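Local coordinates for replicase polyprotein 1a (Avian infectious bronchitis virus, PDB 3LD1) that is of unknown function as the nsp2 fragment present here, but belongs to a polyprotein that supplies the proteinases and other non-structural proteins of the virus, at residues H25-Y30 with D127-L132; A117-L122 with S143-R148; T291-R296 with N344-D349; A309-E314 with H348-C353. The protein carries 3 engineered substitutions. All blocks are in the same frame, centred on the assembly; numbering follows the deposited sequence.

Interaction 1 of 4, residues H25-Y30 with D127-L132; sequences HNPKDY and DPTEIL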
loop_
_atom_site.group_PDB
_atom_site.type_symbol
_atom_site.label_atom_id
_atom_site.label_comp_id
_atom_site.label_asym_id
_atom_site.label_seq_id
_atom_site.Cartn_x
_atom_site.Cartn_y
_atom_site.Cartn_z
ATOM N N HIS A 25 1.080 -21.998 -12.285
ATOM C CA HIS A 25 1.372 -20.615 -12.429
ATOM C C HIS A 25 2.496 -20.234 -11.514
ATOM O O HIS A 25 2.523 -20.706 -10.389
ATOM C CB HIS A 25 0.179 -19.772 -12.183
ATOM C CG HIS A 25 0.336 -18.398 -12.728
ATOM N ND1 HIS A 25 1.137 -17.448 -12.122
ATOM C CD2 HIS A 25 -0.150 -17.830 -13.855
ATOM C CE1 HIS A 25 1.102 -16.339 -12.833
ATOM N NE2 HIS A 25 0.321 -16.542 -13.883
ATOM N N ASN A 26 3.466 -19.469 -12.036
ATOM C CA ASN A 26 4.591 -18.929 -11.239
ATOM C C ASN A 26 4.328 -17.445 -10.906
ATOM O O ASN A 26 4.582 -16.554 -11.739
ATOM C CB ASN A 26 5.980 -19.148 -11.922
ATOM C CG ASN A 26 7.154 -18.424 -11.178
ATOM O OD1 ASN A 26 6.963 -17.569 -10.280
ATOM N ND2 ASN A 26 8.381 -18.767 -11.570
ATOM N N PRO A 27 3.833 -17.172 -9.686
ATOM C CA PRO A 27 3.316 -15.800 -9.320
ATOM C C PRO A 27 4.428 -14.730 -9.104
ATOM O O PRO A 27 5.359 -14.930 -8.331
ATOM C CB PRO A 27 2.539 -16.046 -8.006
ATOM C CG PRO A 27 3.325 -17.218 -7.344
ATOM C CD PRO A 27 3.789 -18.111 -8.548
ATOM N N LYS A 28 4.268 -13.596 -9.784
ATOM C CA LYS A 28 5.268 -12.548 -9.827
ATOM C C LYS A 28 5.492 -12.015 -8.382
ATOM O O LYS A 28 6.667 -11.897 -7.939
ATOM C CB LYS A 28 4.823 -11.467 -10.877
ATOM C CG LYS A 28 5.427 -9.944 -10.832
ATOM C CD LYS A 28 7.023 -9.838 -10.590
ATOM C CE LYS A 28 7.748 -8.920 -11.610
ATOM N NZ LYS A 28 7.024 -7.610 -11.857
ATOM N N ASP A 29 4.379 -11.719 -7.670
ATOM C CA ASP A 29 4.384 -11.203 -6.264
ATOM C C ASP A 29 2.973 -11.413 -5.745
ATOM O O ASP A 29 2.200 -12.134 -6.390
ATOM C CB ASP A 29 4.696 -9.694 -6.217
ATOM C CG ASP A 29 3.900 -8.940 -7.251
ATOM O OD1 ASP A 29 2.642 -9.158 -7.296
ATOM O OD2 ASP A 29 4.537 -8.212 -8.081
ATOM N N TYR A 30 2.614 -10.737 -4.647
ATOM C CA TYR A 30 1.303 -10.915 -4.030
ATOM C C TYR A 30 0.191 -10.351 -4.895
ATOM O O TYR A 30 -0.924 -10.896 -4.950
ATOM C CB TYR A 30 1.249 -10.282 -2.642
ATOM C CG TYR A 30 0.008 -10.679 -1.892
ATOM C CD1 TYR A 30 -1.160 -9.937 -1.994
ATOM C CD2 TYR A 30 -0.035 -11.857 -1.143
ATOM C CE1 TYR A 30 -2.348 -10.323 -1.324
ATOM C CE2 TYR A 30 -1.231 -12.266 -0.482
ATOM C CZ TYR A 30 -2.365 -11.499 -0.586
ATOM O OH TYR A 30 -3.498 -11.894 0.056
ATOM N N ASP A 127 8.609 -22.734 -0.173
ATOM C CA ASP A 127 9.415 -21.770 -0.929
ATOM C C ASP A 127 8.587 -20.527 -1.222
ATOM O O ASP A 127 7.374 -20.505 -0.880
ATOM C CB ASP A 127 9.896 -22.367 -2.251
ATOM C CG ASP A 127 8.755 -22.839 -3.136
ATOM O OD1 ASP A 127 7.787 -22.090 -3.467
ATOM O OD2 ASP A 127 8.841 -24.009 -3.531
ATOM N N PRO A 128 9.214 -19.511 -1.884
ATOM C CA PRO A 128 8.593 -18.184 -1.972
ATOM C C PRO A 128 7.273 -18.198 -2.672
ATOM O O PRO A 128 6.344 -17.522 -2.275
ATOM C CB PRO A 128 9.644 -17.356 -2.688
ATOM C CG PRO A 128 10.920 -18.024 -2.214
ATOM C CD PRO A 128 10.569 -19.470 -2.452
ATOM N N THR A 129 7.139 -19.061 -3.633
ATOM C CA THR A 129 5.927 -19.145 -4.424
ATOM C C THR A 129 4.792 -19.835 -3.626
ATOM O O THR A 129 3.567 -19.485 -3.706
ATOM C CB THR A 129 6.341 -19.943 -5.702
ATOM O OG1 THR A 129 7.185 -19.101 -6.501
ATOM C CG2 THR A 129 5.166 -20.507 -6.541
ATOM N N GLU A 130 5.178 -20.833 -2.856
ATOM C CA GLU A 130 4.154 -21.558 -2.209
ATOM C C GLU A 130 3.631 -20.669 -1.061
ATOM O O GLU A 130 2.439 -20.644 -0.808
ATOM C CB GLU A 130 4.687 -22.891 -1.713
ATOM C CG GLU A 130 4.880 -23.992 -2.773
ATOM C CD GLU A 130 5.747 -25.123 -2.222
ATOM O OE1 GLU A 130 6.678 -24.851 -1.396
ATOM O OE2 GLU A 130 5.501 -26.294 -2.601
ATOM N N ILE A 131 4.529 -19.940 -0.407
ATOM C CA ILE A 131 4.179 -18.949 0.555
ATOM C C ILE A 131 3.190 -17.963 -0.004
ATOM O O ILE A 131 2.070 -17.785 0.524
ATOM C CB ILE A 131 5.421 -18.204 1.082
ATOM C CG1 ILE A 131 6.383 -19.231 1.739
ATOM C CG2 ILE A 131 4.976 -17.090 2.003
ATOM C CD1 ILE A 131 7.083 -18.736 2.909
ATOM N N LEU A 132 3.533 -17.349 -1.125
ATOM C CA LEU A 132 2.542 -16.432 -1.705
ATOM C C LEU A 132 1.178 -17.100 -1.909
ATOM O O LEU A 132 0.204 -16.447 -1.745
ATOM C CB LEU A 132 3.047 -15.724 -2.951
ATOM C CG LEU A 132 3.884 -14.419 -3.053
ATOM C CD1 LEU A 132 4.273 -13.560 -1.765
ATOM C CD2 LEU A 132 5.142 -14.755 -3.916
#

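Interaction 2 of 4, residues A117-L122 with S143-R148; sequences ARALTL and SAMAMR. Engineered in segment 117-122: Leu120 (natural residue Gln).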
loop_
_atom_site.group_PDB
_atom_site.type_symbol
_atom_site.label_atom_id
_atom_site.label_comp_id
_atom_site.label_asym_id
_atom_site.label_seq_id
_atom_site.Cartn_x
_atom_site.Cartn_y
_atom_site.Cartn_z
ATOM N N ALA A 117 4.823 -17.684 15.395
ATOM C CA ALA A 117 5.940 -18.596 15.273
ATOM C C ALA A 117 5.754 -19.516 14.036
ATOM O O ALA A 117 6.663 -19.713 13.253
ATOM C CB ALA A 117 6.172 -19.407 16.593
ATOM N N ARG A 118 4.565 -19.992 13.791
ATOM C CA ARG A 118 4.407 -20.773 12.602
ATOM C C ARG A 118 4.684 -19.886 11.392
ATOM O O ARG A 118 5.321 -20.377 10.456
ATOM C CB ARG A 118 3.000 -21.352 12.504
ATOM C CG ARG A 118 2.728 -21.974 11.117
ATOM C CD ARG A 118 3.409 -23.324 10.985
ATOM N NE ARG A 118 4.854 -23.122 10.839
ATOM C CZ ARG A 118 5.733 -24.110 10.663
ATOM N NH1 ARG A 118 7.019 -23.853 10.543
ATOM N NH2 ARG A 118 5.308 -25.363 10.617
ATOM N N ALA A 119 4.223 -18.609 11.421
ATOM C CA ALA A 119 4.423 -17.651 10.298
ATOM C C ALA A 119 5.882 -17.392 9.994
ATOM O O ALA A 119 6.270 -17.210 8.862
ATOM C CB ALA A 119 3.806 -16.330 10.599
ATOM N N LEU A 120 6.677 -17.237 11.051
ATOM C CA LEU A 120 7.958 -16.591 10.909
ATOM C C LEU A 120 8.876 -17.642 10.302
ATOM O O LEU A 120 9.780 -17.368 9.531
ATOM C CB LEU A 120 8.426 -16.206 12.312
ATOM C CG LEU A 120 9.927 -15.899 12.517
ATOM C CD1 LEU A 120 10.274 -14.576 11.742
ATOM C CD2 LEU A 120 10.279 -15.846 13.995
ATOM N N THR A 121 8.553 -18.866 10.647
ATOM C CA THR A 121 9.300 -20.075 10.359
ATOM C C THR A 121 8.855 -20.781 9.063
ATOM O O THR A 121 9.506 -21.680 8.532
ATOM C CB THR A 121 8.996 -20.937 11.574
ATOM O OG1 THR A 121 10.115 -20.825 12.455
ATOM C CG2 THR A 121 8.714 -22.314 11.243
ATOM N N LEU A 122 7.718 -20.362 8.572
ATOM C CA LEU A 122 7.099 -20.900 7.409
ATOM C C LEU A 122 7.991 -21.280 6.192
ATOM O O LEU A 122 7.798 -22.310 5.543
ATOM C CB LEU A 122 6.010 -19.921 7.007
ATOM C CG LEU A 122 5.003 -20.543 6.105
ATOM C CD1 LEU A 122 4.303 -21.559 6.920
ATOM C CD2 LEU A 122 4.047 -19.481 5.583
ATOM N N SER A 143 -4.536 -18.354 5.492
ATOM C CA SER A 143 -4.146 -17.055 4.948
ATOM C C SER A 143 -3.811 -16.067 6.098
ATOM O O SER A 143 -2.750 -15.402 6.075
ATOM C CB SER A 143 -5.210 -16.508 4.017
ATOM O OG SER A 143 -6.491 -16.597 4.638
ATOM N N ALA A 144 -4.621 -16.060 7.176
ATOM C CA ALA A 144 -4.361 -15.041 8.250
ATOM C C ALA A 144 -3.024 -15.250 8.906
ATOM O O ALA A 144 -2.314 -14.283 9.188
ATOM C CB ALA A 144 -5.417 -15.018 9.254
ATOM N N MET A 145 -2.656 -16.513 9.096
ATOM C CA MET A 145 -1.358 -16.862 9.702
ATOM C C MET A 145 -0.272 -16.470 8.745
ATOM O O MET A 145 0.626 -15.745 9.114
ATOM C CB MET A 145 -1.299 -18.400 10.009
ATOM C CG MET A 145 0.082 -18.972 10.570
ATOM S SD MET A 145 1.251 -19.121 9.217
ATOM C CE MET A 145 0.517 -20.362 8.201
ATOM N N ALA A 146 -0.354 -16.933 7.488
ATOM C CA ALA A 146 0.712 -16.611 6.462
ATOM C C ALA A 146 0.922 -15.134 6.181
ATOM O O ALA A 146 2.073 -14.701 5.939
ATOM C CB ALA A 146 0.444 -17.386 5.080
ATOM N N MET A 147 -0.179 -14.383 6.122
ATOM C CA MET A 147 -0.085 -12.958 5.894
ATOM C C MET A 147 0.708 -12.243 6.971
ATOM O O MET A 147 1.225 -11.151 6.734
ATOM C CB MET A 147 -1.452 -12.301 5.735
ATOM C CG MET A 147 -2.169 -12.609 4.423
ATOM S SD MET A 147 -3.733 -11.691 4.285
ATOM C CE MET A 147 -4.959 -12.792 4.891
ATOM N N ARG A 148 0.827 -12.860 8.145
ATOM C CA ARG A 148 1.538 -12.200 9.189
ATOM C C ARG A 148 2.895 -11.761 8.682
ATOM O O ARG A 148 3.423 -10.833 9.209
ATOM C CB ARG A 148 1.603 -13.056 10.495
ATOM C CG ARG A 148 0.202 -13.200 11.107
ATOM C CD ARG A 148 0.153 -14.181 12.262
ATOM N NE ARG A 148 -0.009 -13.445 13.499
ATOM C CZ ARG A 148 -1.184 -13.121 13.991
ATOM N NH1 ARG A 148 -2.289 -13.539 13.378
ATOM N NH2 ARG A 148 -1.241 -12.430 15.097
#

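Interaction 3 of 4, residues T291-R296 with N344-D349; sequences TQVVVR and NFALHD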
loop_
_atom_site.group_PDB
_atom_site.type_symbol
_atom_site.label_atom_id
_atom_site.label_comp_id
_atom_site.label_asym_id
_atom_site.label_seq_id
_atom_site.Cartn_x
_atom_site.Cartn_y
_atom_site.Cartn_z
ATOM N N THR A 291 5.999 23.898 -9.663
ATOM C CA THR A 291 6.203 24.461 -10.975
ATOM C C THR A 291 7.676 24.721 -11.144
ATOM O O THR A 291 8.310 25.338 -10.297
ATOM C CB THR A 291 5.319 25.721 -11.162
ATOM O OG1 THR A 291 3.929 25.317 -11.113
ATOM C CG2 THR A 291 5.557 26.388 -12.555
ATOM N N GLN A 292 8.230 24.194 -12.217
ATOM C CA GLN A 292 9.596 24.505 -12.620
ATOM C C GLN A 292 9.561 25.980 -13.106
ATOM O O GLN A 292 8.753 26.324 -13.964
ATOM C CB GLN A 292 9.970 23.551 -13.758
ATOM C CG GLN A 292 11.327 23.755 -14.373
ATOM C CD GLN A 292 12.440 23.374 -13.382
ATOM O OE1 GLN A 292 12.282 22.433 -12.582
ATOM N NE2 GLN A 292 13.542 24.152 -13.380
ATOM N N VAL A 293 10.426 26.834 -12.546
ATOM C CA VAL A 293 10.446 28.244 -12.845
ATOM C C VAL A 293 11.862 28.744 -13.237
ATOM O O VAL A 293 12.848 27.983 -13.088
ATOM C CB VAL A 293 10.022 29.043 -11.640
ATOM C CG1 VAL A 293 8.486 28.840 -11.318
ATOM C CG2 VAL A 293 11.003 28.756 -10.459
ATOM N N VAL A 294 11.935 30.013 -13.716
ATOM C CA VAL A 294 13.192 30.743 -13.885
ATOM C C VAL A 294 13.370 31.902 -12.934
ATOM O O VAL A 294 12.514 32.750 -12.836
ATOM C CB VAL A 294 13.268 31.404 -15.284
ATOM C CG1 VAL A 294 14.569 32.226 -15.439
ATOM C CG2 VAL A 294 13.038 30.348 -16.439
ATOM N N VAL A 295 14.523 32.019 -12.300
ATOM C CA VAL A 295 14.683 33.066 -11.361
ATOM C C VAL A 295 15.612 34.010 -12.012
ATOM O O VAL A 295 16.791 33.702 -12.123
ATOM C CB VAL A 295 15.352 32.500 -10.044
ATOM C CG1 VAL A 295 15.325 33.493 -8.862
ATOM C CG2 VAL A 295 14.669 31.245 -9.603
ATOM N N ARG A 296 15.133 35.188 -12.410
ATOM C CA ARG A 296 16.010 36.171 -13.160
ATOM C C ARG A 296 17.073 36.738 -12.296
ATOM O O ARG A 296 18.156 37.009 -12.812
ATOM C CB ARG A 296 15.237 37.354 -13.776
ATOM C CG ARG A 296 14.251 36.929 -14.863
ATOM C CD ARG A 296 12.849 37.487 -14.621
ATOM N NE ARG A 296 11.985 37.255 -15.770
ATOM C CZ ARG A 296 11.731 38.149 -16.743
ATOM N NH1 ARG A 296 12.277 39.374 -16.718
ATOM N NH2 ARG A 296 10.912 37.816 -17.745
ATOM N N ASN A 344 15.058 25.695 -8.414
ATOM C CA ASN A 344 14.271 26.280 -9.505
ATOM C C ASN A 344 12.906 25.633 -9.517
ATOM O O ASN A 344 12.230 25.494 -10.532
ATOM C CB ASN A 344 14.934 26.064 -10.871
ATOM C CG ASN A 344 16.125 27.041 -11.157
ATOM O OD1 ASN A 344 17.104 26.678 -11.787
ATOM N ND2 ASN A 344 16.015 28.253 -10.724
ATOM N N PHE A 345 12.498 25.180 -8.370
ATOM C CA PHE A 345 11.208 24.561 -8.252
ATOM C C PHE A 345 10.319 25.470 -7.305
ATOM O O PHE A 345 10.729 25.859 -6.182
ATOM C CB PHE A 345 11.396 23.142 -7.745
ATOM C CG PHE A 345 10.204 22.241 -8.013
ATOM C CD1 PHE A 345 9.356 21.874 -6.997
ATOM C CD2 PHE A 345 9.943 21.764 -9.290
ATOM C CE1 PHE A 345 8.242 21.025 -7.254
ATOM C CE2 PHE A 345 8.861 20.958 -9.547
ATOM C CZ PHE A 345 8.024 20.578 -8.516
ATOM N N ALA A 346 9.140 25.851 -7.774
ATOM C CA ALA A 346 8.275 26.686 -6.967
ATOM C C ALA A 346 7.109 25.837 -6.563
ATOM O O ALA A 346 6.537 25.063 -7.383
ATOM C CB ALA A 346 7.798 27.889 -7.734
ATOM N N LEU A 347 6.759 25.933 -5.304
ATOM C CA LEU A 347 5.617 25.171 -4.810
ATOM C C LEU A 347 4.346 25.984 -4.929
ATOM O O LEU A 347 4.413 27.189 -5.083
ATOM C CB LEU A 347 5.851 24.937 -3.360
ATOM C CG LEU A 347 6.539 23.682 -2.851
ATOM C CD1 LEU A 347 7.630 22.981 -3.761
ATOM C CD2 LEU A 347 7.079 24.058 -1.555
ATOM N N HIS A 348 3.176 25.367 -4.835
ATOM C CA HIS A 348 2.008 26.196 -5.111
ATOM C C HIS A 348 1.375 26.915 -3.870
ATOM O O HIS A 348 0.188 27.278 -3.917
ATOM C CB HIS A 348 0.953 25.413 -5.881
ATOM C CG HIS A 348 1.464 24.754 -7.116
ATOM N ND1 HIS A 348 0.963 23.555 -7.570
ATOM C CD2 HIS A 348 2.404 25.127 -8.008
ATOM C CE1 HIS A 348 1.569 23.218 -8.694
ATOM N NE2 HIS A 348 2.470 24.143 -8.964
ATOM N N ASP A 349 2.122 27.149 -2.784
ATOM C CA ASP A 349 1.504 27.879 -1.697
ATOM C C ASP A 349 1.506 29.391 -1.853
ATOM O O ASP A 349 2.142 30.114 -1.071
ATOM C CB ASP A 349 2.061 27.441 -0.380
ATOM C CG ASP A 349 1.962 25.958 -0.223
ATOM O OD1 ASP A 349 2.724 25.283 -0.917
ATOM O OD2 ASP A 349 1.105 25.455 0.538
#

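Interaction 4 of 4, residues A309-E314 with H348-C353; sequences AEIPVE and HDVHCC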
loop_
_atom_site.group_PDB
_atom_site.type_symbol
_atom_site.label_atom_id
_atom_site.label_comp_id
_atom_site.label_asym_id
_atom_site.label_seq_id
_atom_site.Cartn_x
_atom_site.Cartn_y
_atom_site.Cartn_z
ATOM N N ALA A 309 -3.551 33.243 -2.575
ATOM C CA ALA A 309 -4.157 33.667 -3.856
ATOM C C ALA A 309 -4.833 32.579 -4.656
ATOM O O ALA A 309 -5.868 32.817 -5.346
ATOM C CB ALA A 309 -3.150 34.423 -4.763
ATOM N N GLU A 310 -4.273 31.385 -4.610
ATOM C CA GLU A 310 -4.932 30.337 -5.374
ATOM C C GLU A 310 -4.877 30.747 -6.817
ATOM O O GLU A 310 -5.930 30.992 -7.421
ATOM C CB GLU A 310 -6.429 30.229 -4.990
ATOM C CG GLU A 310 -6.980 28.890 -5.278
ATOM C CD GLU A 310 -6.091 27.843 -4.649
ATOM O OE1 GLU A 310 -4.987 27.581 -5.213
ATOM O OE2 GLU A 310 -6.463 27.321 -3.564
ATOM N N ILE A 311 -3.667 30.867 -7.359
ATOM C CA ILE A 311 -3.518 31.151 -8.781
ATOM C C ILE A 311 -2.251 30.482 -9.268
ATOM O O ILE A 311 -1.347 30.175 -8.462
ATOM C CB ILE A 311 -3.497 32.699 -9.144
ATOM C CG1 ILE A 311 -2.299 33.411 -8.555
ATOM C CG2 ILE A 311 -4.780 33.422 -8.763
ATOM C CD1 ILE A 311 -1.279 33.558 -9.559
ATOM N N PRO A 312 -2.190 30.252 -10.582
ATOM C CA PRO A 312 -1.022 29.754 -11.269
ATOM C C PRO A 312 0.286 30.456 -10.881
ATOM O O PRO A 312 0.385 31.705 -10.846
ATOM C CB PRO A 312 -1.362 30.003 -12.741
ATOM C CG PRO A 312 -2.854 29.774 -12.800
ATOM C CD PRO A 312 -3.336 30.408 -11.504
ATOM N N VAL A 313 1.268 29.629 -10.557
ATOM C CA VAL A 313 2.587 30.104 -10.467
ATOM C C VAL A 313 3.137 30.462 -11.871
ATOM O O VAL A 313 3.143 29.628 -12.749
ATOM C CB VAL A 313 3.463 29.062 -9.784
ATOM C CG1 VAL A 313 4.945 29.485 -9.860
ATOM C CG2 VAL A 313 2.993 28.870 -8.324
ATOM N N GLU A 314 3.614 31.690 -12.067
ATOM C CA GLU A 314 4.217 32.071 -13.308
ATOM C C GLU A 314 5.584 31.419 -13.390
ATOM O O GLU A 314 6.305 31.330 -12.379
ATOM C CB GLU A 314 4.312 33.601 -13.393
ATOM C CG GLU A 314 2.944 34.301 -13.527
ATOM C CD GLU A 314 2.078 33.696 -14.711
ATOM O OE1 GLU A 314 2.538 33.755 -15.884
ATOM O OE2 GLU A 314 0.974 33.121 -14.469
ATOM N N HIS A 348 3.176 25.367 -4.835
ATOM C CA HIS A 348 2.008 26.196 -5.111
ATOM C C HIS A 348 1.375 26.915 -3.870
ATOM O O HIS A 348 0.188 27.278 -3.917
ATOM C CB HIS A 348 0.953 25.413 -5.881
ATOM C CG HIS A 348 1.464 24.754 -7.116
ATOM N ND1 HIS A 348 0.963 23.555 -7.570
ATOM C CD2 HIS A 348 2.404 25.127 -8.008
ATOM C CE1 HIS A 348 1.569 23.218 -8.694
ATOM N NE2 HIS A 348 2.470 24.143 -8.964
ATOM N N ASP A 349 2.122 27.149 -2.784
ATOM C CA ASP A 349 1.504 27.879 -1.697
ATOM C C ASP A 349 1.506 29.391 -1.853
ATOM O O ASP A 349 2.142 30.114 -1.071
ATOM C CB ASP A 349 2.061 27.441 -0.380
ATOM C CG ASP A 349 1.962 25.958 -0.223
ATOM O OD1 ASP A 349 2.724 25.283 -0.917
ATOM O OD2 ASP A 349 1.105 25.455 0.538
ATOM N N VAL A 350 0.755 29.864 -2.849
ATOM C CA VAL A 350 0.907 31.213 -3.295
ATOM C C VAL A 350 0.365 32.223 -2.279
ATOM O O VAL A 350 -0.767 32.117 -1.869
ATOM C CB VAL A 350 0.270 31.420 -4.686
ATOM C CG1 VAL A 350 0.545 32.864 -5.161
ATOM C CG2 VAL A 350 0.856 30.472 -5.699
ATOM N N HIS A 351 1.198 33.191 -1.874
ATOM C CA HIS A 351 0.742 34.328 -1.066
ATOM C C HIS A 351 0.783 35.684 -1.822
ATOM O O HIS A 351 1.632 35.900 -2.683
ATOM C CB HIS A 351 1.545 34.387 0.234
ATOM C CG HIS A 351 1.295 33.228 1.172
ATOM N ND1 HIS A 351 1.559 31.921 0.830
ATOM C CD2 HIS A 351 0.822 33.188 2.451
ATOM C CE1 HIS A 351 1.244 31.125 1.847
ATOM N NE2 HIS A 351 0.765 31.863 2.834
ATOM N N CYS A 352 -0.116 36.612 -1.487
ATOM C CA CYS A 352 -0.092 37.925 -2.097
ATOM C C CYS A 352 1.032 38.751 -1.563
ATOM O O CYS A 352 1.403 38.625 -0.372
ATOM C CB CYS A 352 -1.353 38.676 -1.779
ATOM S SG CYS A 352 -2.828 37.827 -2.267
ATOM N N CYS A 353 1.518 39.630 -2.450
ATOM C CA CYS A 353 2.487 40.693 -2.116
ATOM C C CYS A 353 2.047 42.160 -2.477
ATOM O O CYS A 353 1.221 42.389 -3.380
ATOM C CB CYS A 353 3.827 40.384 -2.838
ATOM S SG CYS A 353 4.757 38.910 -2.168
HETATM O O HOH W 1 -2.456 29.871 -2.739
#

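Interaction 1 of 4, residues H25-Y30 with D127-L132
Asp127 OD1 accepts from two backbone N-H groups at the start of helix 128-134: that of Glu130, and more weakly that of Thr129, the residue whose methyl meets Pro27 across the contact. The bond from Glu130 N to Asp127 OD1 measures 3.0 Å, with the donor nearly in line with the C-O bond. In the reciprocal bond, Glu130 OE1 accepts from Asp127 N at 3.1 Å through the anti lone pair, with an N-H...O angle of 169°. The two exchanges meet the definition of a capping box.

On the face of this turn nearest 25-30, Thr129 OG1 is anti to the carbonyl carbon (chi1 -71°), which leaves CG2 anti to the backbone N. The methyl meets CD and CG of the Pro27 ring, CG2 to CD 3.4 Å and CG2 to CG 3.9 Å, and the two side chains cross at about a right angle. One helical turn on, Leu132 lies against main chain rather than a side chain: its CG is 4.1 Å from Asp29 C and 4.2 Å from Tyr30 N. Its chi2 is nearly eclipsed (-4°), so the methyl positions are probably less certain.

Polar ends on both segments are engaged elsewhere. Asp29 caps helix 30-46 through Asp32 N and pairs with Lys210, while Tyr30 OH bonds Gln135 O. Trp133 also packs on Pro27.

Chemically, the interface itself is dispersive. The directional bonds lie within 127-132 or run from either segment to residues outside, and the short Asp127 OD2 to Glu130 OE1 approach of two acceptors is probably eased by the helix N-terminus and by Lys97, which pairs with Glu130.

Interaction 2 of 4, residues A117-L122 with S143-R148
Met145 makes the largest single contribution, touching Arg118, Ala119 and Leu122. Its CG is anti to the backbone N (chi1 176°), and a bend at chi2 then turns SD against helix 112-121. There SD lies 3.7 Å from Arg118 CG and 4.0 Å from Ala119 CB. A further bend carries CE toward Leu122, whose CD1 it approaches at 4.2 Å. The Arg118 contribution is therefore aliphatic: its methylene carbon touches the thioether, while the guanidinium end leads away.

Contacts of the two alanines form the second group. Ala119 CB sits 3.6 Å from Met145 O and 3.9 Å from Arg148 CB, and Leu122 CD2 comes within 4.2 Å of Ala146 CB. The closest CA pair, Ala119 with Ala146, is 5.4 Å apart, and the short axes pass at 8.0 Å with a signed crossing angle of -57°, consistent with the small alanine side chains at the crossing.

Polar links involve residues outside the two segments: Arg148 NE forms a salt bridge with Asp116, three residues before Ala119, and Arg149 NE donates to Ala119 O.

Around this crossing, helix 128-134 covers Leu122 and Ala146 with Leu134, and Leu122 also with Ile131. Trp108 of helix 105-108 touches Arg118 and Met145, and helix 194-207 packs on another part of helix 140-162, against Ala144 and Met147.

Interaction 3 of 4, residues T291-R296 with N344-D349
Thr291 and Ala346 exchange two backbone bonds, Thr291 N to Ala346 O at 2.6 Å and Ala346 N to Thr291 O at 2.7 Å, defining an antiparallel hydrogen-bonded pair. Val293 N adds a bond to Asn344 O at 3.0 Å, and Gln292 with Phe345 forms the non-hydrogen-bonded pair between them.

Side chains then extend the ladder. With Thr291 OG1 anti to its carbonyl carbon (chi1 -64°), the hydroxyl meets His348 NE2 at 2.9 Å from the edge of the imidazole ring; either atom could be the donor. Val293 CG1 touches Ala346 CB at 3.8 Å. Thr291 N lies 4.0 Å above the plane of the Phe345 ring, offset toward the rim, while Gln292 OE1 stands at the ring edge. Asn344 ND2 meets Val295 CG2 at 3.5 Å, and Asn344 CB lies 3.4 Å from Gln292 NE2.

Farther out, Tyr328 packs on Val293 and Ala346, and strand 316-322 takes the other edge of 291-298 through backbone bonds from Val294 and Arg296.

Main-chain bonds thus fix the register, and the Thr291-His348 bond ties the strand end to the turn beyond it; the proton order there probably depends on the histidine tautomer.

Interaction 4 of 4, residues A309-E314 with H348-C353
The loop that follows strand 302-308, starting at Ala309, packs over Val350 where strand 345-355 is interrupted by an inverse gamma turn centred on Asp349. This loop leads to strand 316-322 of the same sheet, which makes the contact a lid of connecting chain over a strand irregularity.

Val350 supplies the apolar centre. Its CG1 is anti to the backbone N (chi1 -176°) and meets Ala309 CB at 4.0 Å. The other methyl, CG2, lies 3.7 Å from Val313 CG2 and 3.5 Å from the carbonyl oxygen of Ile311, so the loop curves round the valine and touches it at three points. Ala309 CB also approaches Cys352 SG at 4.2 Å. At the far end, Val313 CG2 meets His348 CD2 obliquely, its side chain crossing the histidine at about a right angle. Phe330 and Tyr337 of neighbouring strands also pack on Val350.

One direct polar bond joins the segments: Ala309 N donates to Val350 O at 3.1 Å, with the donor 43° out of the carbonyl plane. The same oxygen accepts from a water at 2.9 Å, and that water in turn accepts from Glu310 N. Val350 O thus takes Ala309 N directly and is linked to Glu310 N through the water, so consecutive loop N-H groups reach it by two routes. Beside this network, His351 ND1 donates to Asp349 O at 2.7 Å, the oxygen lying close to the imidazole plane.

Overall arrangement
Interactions 1 and 2 lie in one helical region and touch each other through Ile131 CD1 and Leu122 CD2, 4.1 Å apart; interactions 3 and 4 lie on the opposite side of the chain's centre, with centres about 49 Å from interaction 2 to interaction 3. Interaction 2 is the buried one, a helix-helix crossing built on methionine and alanine, whereas the other three are partly buried. Interactions 3 and 4 share His348 and Asp349 and use strand 345-355, one as a strand pair and one as a loop cover. Chemistry follows place: the helical contacts are joined across by apolar packing, interaction 3 by a ladder of backbone bonds, interaction 4 by valine packing with one direct backbone bond and a water link.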